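Long-range contact in penicillin-binding protein A (Mycobacterium tuberculosis, PDB 3UN7), which probably cross-links peptidoglycan as a penicillin-binding D,D-transpeptidase and is probably required for the regulation of cell length: residues Ala70-Ser82 / Asp99-Pro111. Sequence-based numbering, arbitrary orientation.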
loop_
_atom_site.group_PDB
_atom_site.type_symbol
_atom_site.label_atom_id
_atom_site.label_comp_id
_atom_site.label_asym_id
_atom_site.label_seq_id
_atom_site.Cartn_x
_atom_site.Cartn_y
_atom_site.Cartn_z
ATOM N N ALA A 70 -4.685 9.416 12.794
ATOM C CA ALA A 70 -5.110 9.333 11.393
ATOM C C ALA A 70 -5.999 10.526 10.982
ATOM O O ALA A 70 -5.642 11.669 11.278
ATOM C CB ALA A 70 -5.780 7.979 11.099
ATOM N N LEU A 71 -7.142 10.282 10.334
ATOM C CA LEU A 71 -7.979 11.410 9.852
ATOM C C LEU A 71 -8.677 12.199 10.953
ATOM O O LEU A 71 -8.965 13.378 10.767
ATOM C CB LEU A 71 -9.014 10.957 8.828
ATOM C CG LEU A 71 -8.531 10.594 7.431
ATOM C CD1 LEU A 71 -9.751 10.222 6.574
ATOM C CD2 LEU A 71 -7.724 11.747 6.793
ATOM N N GLU A 72 -8.958 11.561 12.096
ATOM C CA GLU A 72 -9.473 12.325 13.245
ATOM C C GLU A 72 -8.474 13.440 13.585
ATOM O O GLU A 72 -8.860 14.578 13.907
ATOM C CB GLU A 72 -9.719 11.437 14.479
ATOM C CG GLU A 72 -10.793 10.344 14.323
ATOM C CD GLU A 72 -12.233 10.843 14.488
ATOM O OE1 GLU A 72 -12.528 12.022 14.174
ATOM O OE2 GLU A 72 -13.082 10.039 14.937
ATOM N N ARG A 73 -7.187 13.119 13.505
ATOM C CA ARG A 73 -6.153 14.105 13.824
ATOM C C ARG A 73 -5.957 15.085 12.663
ATOM O O ARG A 73 -5.953 16.309 12.865
ATOM C CB ARG A 73 -4.829 13.421 14.185
ATOM C CG ARG A 73 -3.773 14.395 14.740
ATOM C CD ARG A 73 -2.594 13.653 15.382
ATOM N NE ARG A 73 -1.678 14.551 16.108
ATOM C CZ ARG A 73 -1.876 15.006 17.350
ATOM N NH1 ARG A 73 -2.973 14.686 18.043
ATOM N NH2 ARG A 73 -0.975 15.809 17.909
ATOM N N ALA A 74 -5.792 14.538 11.457
ATOM C CA ALA A 74 -5.481 15.332 10.263
ATOM C C ALA A 74 -6.607 16.305 9.916
ATOM O O ALA A 74 -6.354 17.435 9.480
ATOM C CB ALA A 74 -5.181 14.403 9.070
ATOM N N GLU A 75 -7.849 15.875 10.134
ATOM C CA GLU A 75 -8.996 16.717 9.790
ATOM C C GLU A 75 -9.675 17.269 11.035
ATOM O O GLU A 75 -10.809 17.722 10.981
ATOM C CB GLU A 75 -10.000 15.951 8.902
ATOM C CG GLU A 75 -9.434 15.461 7.583
ATOM C CD GLU A 75 -9.058 16.583 6.605
ATOM O OE1 GLU A 75 -8.382 16.269 5.618
ATOM O OE2 GLU A 75 -9.424 17.760 6.806
ATOM N N ASP A 76 -8.944 17.293 12.149
ATOM C CA ASP A 76 -9.483 17.817 13.404
ATOM C C ASP A 76 -10.206 19.182 13.320
ATOM O O ASP A 76 -11.320 19.299 13.839
ATOM C CB ASP A 76 -8.409 17.840 14.491
ATOM C CG ASP A 76 -8.994 17.738 15.893
ATOM O OD1 ASP A 76 -10.117 17.221 16.059
ATOM O OD2 ASP A 76 -8.320 18.191 16.836
ATOM N N PRO A 77 -9.590 20.211 12.678
ATOM C CA PRO A 77 -10.247 21.522 12.627
ATOM C C PRO A 77 -11.582 21.518 11.877
ATOM O O PRO A 77 -12.509 22.234 12.261
ATOM C CB PRO A 77 -9.228 22.399 11.901
ATOM C CG PRO A 77 -7.911 21.698 12.063
ATOM C CD PRO A 77 -8.281 20.247 11.991
ATOM N N ILE A 78 -11.683 20.720 10.818
ATOM C CA ILE A 78 -12.950 20.566 10.103
ATOM C C ILE A 78 -13.949 19.798 10.980
ATOM O O ILE A 78 -15.100 20.232 11.178
ATOM C CB ILE A 78 -12.742 19.888 8.718
ATOM C CG1 ILE A 78 -12.054 20.875 7.749
ATOM C CG2 ILE A 78 -14.065 19.348 8.133
ATOM C CD1 ILE A 78 -12.973 21.968 7.180
ATOM N N LEU A 79 -13.492 18.680 11.541
ATOM C CA LEU A 79 -14.391 17.812 12.292
ATOM C C LEU A 79 -14.894 18.459 13.570
ATOM O O LEU A 79 -16.058 18.274 13.938
ATOM C CB LEU A 79 -13.735 16.448 12.580
ATOM C CG LEU A 79 -13.460 15.648 11.308
ATOM C CD1 LEU A 79 -12.481 14.528 11.578
ATOM C CD2 LEU A 79 -14.775 15.097 10.768
ATOM N N ASN A 80 -14.030 19.210 14.248
ATOM C CA ASN A 80 -14.453 19.923 15.454
ATOM C C ASN A 80 -15.050 21.315 15.194
ATOM O O ASN A 80 -15.534 21.968 16.117
ATOM C CB ASN A 80 -13.354 19.939 16.539
ATOM C CG ASN A 80 -12.191 20.862 16.212
ATOM O OD1 ASN A 80 -12.354 21.862 15.528
ATOM N ND2 ASN A 80 -10.998 20.532 16.730
ATOM N N GLY A 81 -15.032 21.749 13.938
ATOM C CA GLY A 81 -15.679 23.004 13.533
ATOM C C GLY A 81 -14.893 24.284 13.790
ATOM O O GLY A 81 -15.439 25.372 13.650
ATOM N N SER A 82 -13.610 24.159 14.154
ATOM C CA SER A 82 -12.767 25.327 14.434
ATOM C C SER A 82 -12.022 25.834 13.192
ATOM O O SER A 82 -11.394 26.897 13.230
ATOM C CB SER A 82 -11.773 25.020 15.559
ATOM O OG SER A 82 -10.934 23.935 15.200
ATOM N N ASP A 99 -27.920 24.465 17.782
ATOM C CA ASP A 99 -26.815 23.570 18.117
ATOM C C ASP A 99 -25.747 23.532 17.025
ATOM O O ASP A 99 -26.073 23.295 15.860
ATOM C CB ASP A 99 -27.347 22.152 18.351
ATOM C CG ASP A 99 -27.431 21.801 19.812
ATOM O OD1 ASP A 99 -28.132 22.528 20.560
ATOM O OD2 ASP A 99 -26.781 20.803 20.208
ATOM N N PRO A 100 -24.467 23.748 17.399
ATOM C CA PRO A 100 -23.389 23.721 16.403
ATOM C C PRO A 100 -23.063 22.290 15.977
ATOM O O PRO A 100 -23.440 21.333 16.662
ATOM C CB PRO A 100 -22.200 24.322 17.156
ATOM C CG PRO A 100 -22.440 23.938 18.574
ATOM C CD PRO A 100 -23.948 24.008 18.756
ATOM N N ARG A 101 -22.361 22.161 14.854
ATOM C CA ARG A 101 -21.939 20.874 14.328
ATOM C C ARG A 101 -20.608 21.106 13.613
ATOM O O ARG A 101 -20.396 22.156 12.990
ATOM C CB ARG A 101 -23.013 20.344 13.367
ATOM C CG ARG A 101 -22.954 18.854 12.973
ATOM C CD ARG A 101 -24.020 18.555 11.891
ATOM N NE ARG A 101 -24.066 17.151 11.456
ATOM C CZ ARG A 101 -25.141 16.362 11.567
ATOM N NH1 ARG A 101 -26.274 16.827 12.092
ATOM N NH2 ARG A 101 -25.094 15.098 11.148
ATOM N N GLY A 102 -19.704 20.142 13.723
ATOM C CA GLY A 102 -18.470 20.164 12.951
ATOM C C GLY A 102 -18.768 19.868 11.495
ATOM O O GLY A 102 -19.892 19.495 11.143
ATOM N N GLY A 103 -17.773 20.047 10.640
ATOM C CA GLY A 103 -17.935 19.729 9.232
ATOM C C GLY A 103 -17.667 18.262 8.975
ATOM O O GLY A 103 -17.350 17.515 9.898
ATOM N N ASN A 104 -17.800 17.854 7.719
ATOM C CA ASN A 104 -17.666 16.456 7.315
ATOM C C ASN A 104 -16.468 16.229 6.419
ATOM O O ASN A 104 -16.111 17.088 5.606
ATOM C CB ASN A 104 -18.910 15.995 6.553
ATOM C CG ASN A 104 -19.971 15.393 7.457
ATOM O OD1 ASN A 104 -20.047 15.700 8.659
ATOM N ND2 ASN A 104 -20.808 14.511 6.875
ATOM N N VAL A 105 -15.885 15.041 6.543
ATOM C CA VAL A 105 -14.768 14.621 5.715
ATOM C C VAL A 105 -15.221 13.434 4.881
ATOM O O VAL A 105 -15.513 12.370 5.414
ATOM C CB VAL A 105 -13.569 14.189 6.574
ATOM C CG1 VAL A 105 -12.450 13.563 5.693
ATOM C CG2 VAL A 105 -13.062 15.356 7.404
ATOM N N ASP A 106 -15.242 13.630 3.573
ATOM C CA ASP A 106 -15.630 12.611 2.617
ATOM C C ASP A 106 -14.379 11.966 2.021
ATOM O O ASP A 106 -13.708 12.570 1.189
ATOM C CB ASP A 106 -16.471 13.260 1.518
ATOM C CG ASP A 106 -17.879 13.611 1.986
ATOM O OD1 ASP A 106 -18.212 13.387 3.188
ATOM O OD2 ASP A 106 -18.668 14.110 1.142
ATOM N N THR A 107 -14.048 10.759 2.472
ATOM C CA THR A 107 -12.848 10.063 1.985
ATOM C C THR A 107 -13.044 9.460 0.592
ATOM O O THR A 107 -14.154 9.393 0.071
ATOM C CB THR A 107 -12.360 8.947 2.962
ATOM O OG1 THR A 107 -13.246 7.829 2.891
ATOM C CG2 THR A 107 -12.317 9.458 4.391
ATOM N N THR A 108 -11.945 9.021 0.002
ATOM C CA THR A 108 -11.957 8.387 -1.307
ATOM C C THR A 108 -12.185 6.879 -1.209
ATOM O O THR A 108 -12.206 6.199 -2.231
ATOM C CB THR A 108 -10.605 8.572 -2.014
ATOM O OG1 THR A 108 -9.547 8.190 -1.112
ATOM C CG2 THR A 108 -10.408 10.007 -2.422
ATOM N N ILE A 109 -12.303 6.355 0.017
ATOM C CA ILE A 109 -12.380 4.908 0.248
ATOM C C ILE A 109 -13.665 4.358 -0.352
ATOM O O ILE A 109 -14.734 4.938 -0.172
ATOM C CB ILE A 109 -12.320 4.562 1.775
ATOM C CG1 ILE A 109 -10.967 4.973 2.387
ATOM C CG2 ILE A 109 -12.580 3.056 2.035
ATOM C CD1 ILE A 109 -9.774 4.145 1.929
ATOM N N ASN A 110 -13.554 3.239 -1.066
ATOM C CA ASN A 110 -14.731 2.505 -1.521
ATOM C C ASN A 110 -14.964 1.374 -0.510
ATOM O O ASN A 110 -14.138 0.481 -0.411
ATOM C CB ASN A 110 -14.492 1.961 -2.945
ATOM C CG ASN A 110 -15.692 1.205 -3.501
ATOM O OD1 ASN A 110 -16.408 0.514 -2.771
ATOM N ND2 ASN A 110 -15.906 1.324 -4.812
ATOM N N PRO A 111 -16.069 1.434 0.261
ATOM C CA PRO A 111 -16.353 0.478 1.323
ATOM C C PRO A 111 -16.341 -0.976 0.846
ATOM O O PRO A 111 -15.831 -1.836 1.558
ATOM C CB PRO A 111 -17.757 0.891 1.783
ATOM C CG PRO A 111 -17.776 2.352 1.548
ATOM C CD PRO A 111 -17.123 2.464 0.194
#
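Val105 packs its CG2 methyl from strand 104-107 against two short helices, 70-74 and 76-79. That methyl lies 3.5 Å from CB of Glu75, the residue joining the helices, and 3.8 Å from CD2 of Leu79, whose side chain crosses the valine at about a right angle. With CG1 anti to the backbone N (chi1 172°), CG2 sits beside that N and takes Leu79 and CB of Glu75; both methyls reach the aliphatic CG of Glu75. Ile78 adds its CG2 over the backbone of Gly103 and Asn104. Toward the end of the strand, CD1 of Leu71 presses on CG2 of Thr107 at 3.5 Å, tight for two methyls; the threonine hydroxyl goes instead to the carbonyl of Thr27 on neighbouring strand 26-28.

At the polar edge the backbones themselves meet. Gly103 N donates to Ile78 O at 2.7 Å, tilted from the carbonyl plane, and Gly81 N reaches the same oxygen from the opposite face, closing the helix end. One residue earlier in the loop, Gly102 CA points a hydrogen at Leu79 O, the next carbonyl along the helix, over 3.2 Å, a nearly straight CA-H...O contact. Gly81 takes positive phi as the chain leaves the helix. Just before it, Asn80 OD1 accepts from Ser82 N, an Asx turn.

The helices thus pack on strand 104-107 and its neighbours 26-28 and 339-343 in the dimerisation-domain region, away from the probable active-site serine. Apolar packing fills the middle, and the doubly used Ile78 carbonyl ties the helix end to the incoming strand, although the buried Gly103 O finds no partner.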